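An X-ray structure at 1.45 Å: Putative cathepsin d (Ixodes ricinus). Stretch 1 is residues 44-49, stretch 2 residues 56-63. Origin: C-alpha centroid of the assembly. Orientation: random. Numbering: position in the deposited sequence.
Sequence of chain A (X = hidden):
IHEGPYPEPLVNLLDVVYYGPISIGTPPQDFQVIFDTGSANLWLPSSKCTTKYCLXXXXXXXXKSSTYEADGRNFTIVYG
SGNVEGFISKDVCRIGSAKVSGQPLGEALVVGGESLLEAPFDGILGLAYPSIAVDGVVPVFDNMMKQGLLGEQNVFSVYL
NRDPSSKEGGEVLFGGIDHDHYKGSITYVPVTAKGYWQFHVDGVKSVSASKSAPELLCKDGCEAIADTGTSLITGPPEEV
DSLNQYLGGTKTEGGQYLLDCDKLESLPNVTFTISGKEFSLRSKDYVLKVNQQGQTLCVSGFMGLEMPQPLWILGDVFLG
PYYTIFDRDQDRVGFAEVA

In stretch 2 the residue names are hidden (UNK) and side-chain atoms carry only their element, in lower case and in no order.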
ATOM      1  N   LEU A  44      -0.884  -0.923 -16.523  1.00  8.55           N
ATOM      2  CA  LEU A  44      -0.184   0.255 -17.055  1.00  9.13           C
ATOM      3  C   LEU A  44      -1.051   0.892 -18.125  1.00  9.29           C
ATOM      4  O   LEU A  44      -1.892   0.205 -18.731  1.00  9.25           O
ATOM      5  CB  LEU A  44       1.162  -0.143 -17.658  1.00  9.56           C
ATOM      6  CG  LEU A  44       2.205  -0.672 -16.666  1.00 10.73           C
ATOM      7  CD1 LEU A  44       3.323  -1.344 -17.407  1.00 11.65           C
ATOM      8  CD2 LEU A  44       2.674   0.424 -15.712  1.00 10.50           C
ATOM      9  N   PRO A  45      -0.848   2.201 -18.395  1.00  9.65           N
ATOM     10  CA  PRO A  45      -1.605   2.823 -19.498  1.00  9.33           C
ATOM     11  C   PRO A  45      -1.218   2.226 -20.851  1.00  9.86           C
ATOM     12  O   PRO A  45      -0.057   1.976 -21.092  1.00 10.12           O
ATOM     13  CB  PRO A  45      -1.160   4.300 -19.429  1.00  9.55           C
ATOM     14  CG  PRO A  45      -0.537   4.461 -18.053  1.00  9.82           C
ATOM     15  CD  PRO A  45       0.117   3.142 -17.813  1.00  9.69           C
ATOM     16  N   SER A  46      -2.199   2.007 -21.721  1.00  9.54           N
ATOM     17  CA  SER A  46      -1.946   1.421 -23.053  1.00  9.95           C
ATOM     18  C   SER A  46      -1.551   2.475 -24.094  1.00  9.92           C
ATOM     19  O   SER A  46      -2.117   3.555 -24.100  1.00 10.10           O
ATOM     20  CB  SER A  46      -3.229   0.778 -23.543  1.00 10.31           C
ATOM     21  OG  SER A  46      -3.014   0.062 -24.726  1.00 10.72           O
ATOM     22  N   SER A  47      -0.681   2.129 -25.032  1.00 10.05           N
ATOM     23  CA  SER A  47      -0.463   2.966 -26.220  1.00 10.78           C
ATOM     24  C   SER A  47      -1.718   3.066 -27.098  1.00 11.50           C
ATOM     25  O   SER A  47      -1.796   3.959 -27.929  1.00 12.62           O
ATOM     26  CB  SER A  47       0.664   2.433 -27.072  1.00 10.96           C
ATOM     27  OG  SER A  47       0.426   1.120 -27.516  1.00 11.85           O
ATOM     28  N   LYS A  48      -2.676   2.159 -26.913  1.00 11.45           N
ATOM     29  CA  LYS A  48      -3.970   2.230 -27.629  1.00 12.74           C
ATOM     30  C   LYS A  48      -4.895   3.317 -27.043  1.00 14.49           C
ATOM     31  O   LYS A  48      -5.981   3.551 -27.565  1.00 16.75           O
ATOM     32  CB  LYS A  48      -4.691   0.888 -27.554  1.00 12.75           C
ATOM     33  CG  LYS A  48      -4.193  -0.210 -28.481  1.00 12.91           C
ATOM     34  CD  LYS A  48      -2.733  -0.528 -28.354  1.00 13.04           C
ATOM     35  CE  LYS A  48      -2.304  -1.642 -29.305  1.00 12.96           C
ATOM     36  NZ  LYS A  48      -0.823  -1.716 -29.258  1.00 13.03           N
ATOM     37  N   CYS A  49      -4.465   3.962 -25.959  1.00 13.95           N
ATOM     38  CA  CYS A  49      -5.244   4.984 -25.242  1.00 14.71           C
ATOM     39  C   CYS A  49      -4.642   6.346 -25.558  1.00 14.93           C
ATOM     40  O   CYS A  49      -3.439   6.519 -25.442  1.00 13.84           O
ATOM     41  CB  CYS A  49      -5.165   4.674 -23.737  1.00 14.45           C
ATOM     42  SG  CYS A  49      -5.885   5.918 -22.662  1.00 15.31           S
ATOM     43  N   UNK A  56      -0.189  11.892 -20.813  1.00 13.84           N
ATOM     44  CA  UNK A  56       0.705  12.441 -19.787  1.00 14.38           C
ATOM     45  C   UNK A  56       1.257  11.399 -18.833  1.00 13.41           C
ATOM     46  O   UNK A  56       1.733  11.736 -17.748  1.00 14.18           O
ATOM     47  n   UNK A  56      -0.110  16.525 -21.189  1.00 16.85           N
ATOM     48  c   UNK A  56      -1.297  15.988 -21.392  1.00 16.56           C
ATOM     49  n   UNK A  56      -1.394  14.900 -20.649  1.00 16.78           N
ATOM     50  c   UNK A  56       0.580  15.762 -20.287  1.00 15.91           C
ATOM     51  c   UNK A  56      -0.236  14.743 -19.927  1.00 15.68           C
ATOM     52  c   UNK A  56       0.004  13.570 -19.049  1.00 14.75           C
ATOM     53  N   UNK A  57       1.223  10.133 -19.246  1.00 12.61           N
ATOM     54  CA  UNK A  57       1.865   9.053 -18.502  1.00 12.36           C
ATOM     55  C   UNK A  57       2.648   8.193 -19.458  1.00 11.84           C
ATOM     56  O   UNK A  57       2.514   8.347 -20.689  1.00 12.80           O
ATOM     57  c   UNK A  57       0.750   9.030 -15.243  1.00 12.06           C
ATOM     58  n   UNK A  57      -0.045   9.919 -14.574  1.00 11.96           N
ATOM     59  c   UNK A  57      -0.961  10.385 -15.404  1.00 12.63           C
ATOM     60  n   UNK A  57      -0.759   9.853 -16.593  1.00 12.62           N
ATOM     61  c   UNK A  57       0.305   8.978 -16.521  1.00 12.16           C
ATOM     62  c   UNK A  57       0.832   8.241 -17.707  1.00 12.07           C
ATOM     63  N   UNK A  58       3.520   7.336 -18.936  1.00 11.60           N
ATOM     64  CA  UNK A  58       4.201   6.362 -19.787  1.00 12.64           C
ATOM     65  C   UNK A  58       3.237   5.264 -20.222  1.00 11.53           C
ATOM     66  O   UNK A  58       2.442   4.757 -19.426  1.00 10.59           O
ATOM     67  c   UNK A  58       7.039   7.835 -19.228  1.00 18.88           C
ATOM     68  n   UNK A  58       7.662   8.579 -18.257  1.00 19.70           N
ATOM     69  c   UNK A  58       7.340   8.095 -17.071  1.00 20.20           C
ATOM     70  c   UNK A  58       5.440   5.800 -19.117  1.00 13.57           C
ATOM     71  n   UNK A  58       6.538   7.060 -17.249  1.00 19.15           N
ATOM     72  c   UNK A  58       6.349   6.858 -18.597  1.00 16.90           C
ATOM     73  N   UNK A  59       3.283   4.938 -21.510  1.00 11.16           N
ATOM     74  CA  UNK A  59       2.374   3.953 -22.110  1.00 11.50           C
ATOM     75  C   UNK A  59       3.118   2.715 -22.578  1.00 11.42           C
ATOM     76  O   UNK A  59       4.289   2.786 -22.995  1.00 13.22           O
ATOM     77  c   UNK A  59       0.681   5.754 -22.815  1.00 12.74           C
ATOM     78  n   UNK A  59       1.032   6.999 -24.912  1.00 16.05           N
ATOM     79  c   UNK A  59       1.869   8.026 -24.730  1.00 19.28           C
ATOM     80  c   UNK A  59       1.568   4.597 -23.250  1.00 11.69           C
ATOM     81  n   UNK A  59       2.755   8.320 -25.695  1.00 20.67           N
ATOM     82  n   UNK A  59       1.871   8.761 -23.616  1.00 19.77           N
ATOM     83  c   UNK A  59       0.034   6.517 -23.969  1.00 14.25           C
ATOM     84  N   UNK A  60       2.441   1.586 -22.470  1.00  9.46           N
ATOM     85  CA  UNK A  60       2.970   0.301 -22.947  1.00  9.25           C
ATOM     86  C   UNK A  60       2.545   0.114 -24.396  1.00  9.23           C
ATOM     87  O   UNK A  60       1.338   0.177 -24.684  1.00  9.75           O
ATOM     88  c   UNK A  60       2.411  -0.815 -22.101  1.00  9.16           C
ATOM     89  c   UNK A  60       3.297  -4.724 -23.707  1.00  9.01           C
ATOM     90  c   UNK A  60       2.003  -4.274 -23.639  1.00  9.16           C
ATOM     91  o   UNK A  60       3.559  -5.980 -24.227  1.00 10.44           O
ATOM     92  c   UNK A  60       2.730  -2.192 -22.666  1.00  9.27           C
ATOM     93  c   UNK A  60       1.730  -3.015 -23.155  1.00  9.07           C
ATOM     94  c   UNK A  60       4.322  -3.904 -23.260  1.00  9.57           C
ATOM     95  c   UNK A  60       4.020  -2.654 -22.729  1.00  9.50           C
ATOM     96  N   UNK A  61       3.535  -0.118 -25.282  1.00  9.71           N
ATOM     97  CA  UNK A  61       3.261  -0.376 -26.701  1.00  9.96           C
ATOM     98  C   UNK A  61       3.671  -1.820 -27.031  1.00  9.72           C
ATOM     99  O   UNK A  61       4.816  -2.111 -27.262  1.00 10.76           O
ATOM    100  c   UNK A  61       3.595   0.482 -29.047  1.00 12.55           C
ATOM    101  o   UNK A  61       3.922   1.397 -29.835  1.00 14.39           O
ATOM    102  o   UNK A  61       2.962  -0.527 -29.419  1.00 13.10           O
ATOM    103  c   UNK A  61       4.001   0.608 -27.590  1.00 11.15           C
ATOM    104  N   UNK A  62       2.693  -2.709 -27.049  1.00  9.23           N
ATOM    105  CA  UNK A  62       2.935  -4.113 -27.371  1.00  9.66           C
ATOM    106  C   UNK A  62       3.648  -4.329 -28.704  1.00 10.40           C
ATOM    107  O   UNK A  62       4.403  -5.283 -28.848  1.00 10.87           O
ATOM    108  o   UNK A  62       0.716  -4.309 -28.330  1.00 10.39           O
ATOM    109  c   UNK A  62       1.602  -4.858 -27.376  1.00  9.82           C
ATOM    110  N   UNK A  63       3.389  -3.433 -29.656  1.00 11.56           N
ATOM    111  CA  UNK A  63       3.896  -3.615 -31.006  1.00 12.81           C
ATOM    112  C   UNK A  63       5.391  -3.416 -31.121  1.00 13.71           C
ATOM    113  O   UNK A  63       5.970  -3.798 -32.133  1.00 15.25           O
ATOM    114  o   UNK A  63       3.641  -1.336 -31.918  1.00 13.25           O
ATOM    115  c   UNK A  63       3.166  -2.676 -31.988  1.00 12.56           C
TER
HETATM  116  O   HOH W   1       0.044  -1.738 -26.506  1.00  9.71           O

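Position 56 carries one carbon and then a five-membered ring of three carbons and two nitrogens, an imidazole; its side chain is out of reach of stretch 1 and takes no part in the contact. It is His-56.

Position 57 repeats that pattern, one carbon and an imidazole. Its CA-to-CB bond points toward stretch 1, and CB lies 4.0 Å from CG of Pro-45, but the ring leads away and is hydrogen-bonded elsewhere in the structure. This is His-57.

Position 58 has the same side-chain atoms again, but here the backbone makes the contact: its O lies 3.3 Å from CD of Pro-45, a carbon that cannot donate a conventional hydrogen bond, and this O has no polar partner in the model. The imidazole makes it His-58.

Position 59 shows three carbons, a nitrogen, and a carbon bearing two more nitrogens. Its second side-chain carbon packs 4.1 Å from CB of Pro-45, its third lies 3.7 Å from O of Ser-46, and CA of Ser-47 sits at the edge of the terminal group, near its plane. A CA-H...O contact joins its CA to O of Pro-45 (3.3 Å). The terminal group is a guanidinium, which identifies Arg-59.

Position 60 has one carbon and a six-carbon ring bearing one oxygen. The ring leads away, whereas the backbone forms two hydrogen bonds, from its N to O of Pro-45 (2.9 Å, 168°) and from N of Ser-47 to its O (2.8 Å, 158°). The phenol ring makes it Tyr-60.

Position 61 has two carbons, the second carrying two oxygens, one of which makes a long salt bridge with NZ of Lys-48 (4.0 Å). This carboxylate, too short for glutamate, is Asp-61, and the oxygen is its OD1.

Position 62 has one carbon and one oxygen, and the oxygen lies 3.2 Å from NZ of Lys-48, which donates to it; this is Ser-62.

Position 63 likewise has one carbon and one oxygen, and its CB stays 4.9 Å from NZ of Lys-48. It is Ser-63, whose N and OG both donate to OD1 of Asp-61 (2.9 and 2.7 Å), the same oxygen that faces the lysine.

The contact centres on a single beta bridge between Ser-46 and Tyr-60, whose CA atoms are 5.0 Å apart. From Ser-46, the bridge residue, stretch 1 runs into a type I turn to Cys-49, closed by Cys-49 N to Ser-46 O (3.0 Å), and the long arm of Lys-48 brings its NZ back to stretch 2. Water 1 reinforces this end: it accepts from NZ of Lys-48 and N of Ser-62 and donates to O of Tyr-60, each at 2.9 Å. Together the stretches bury 426 Å², both sides summed.

Stretch 2, residues 56-63: HHHRYDSS
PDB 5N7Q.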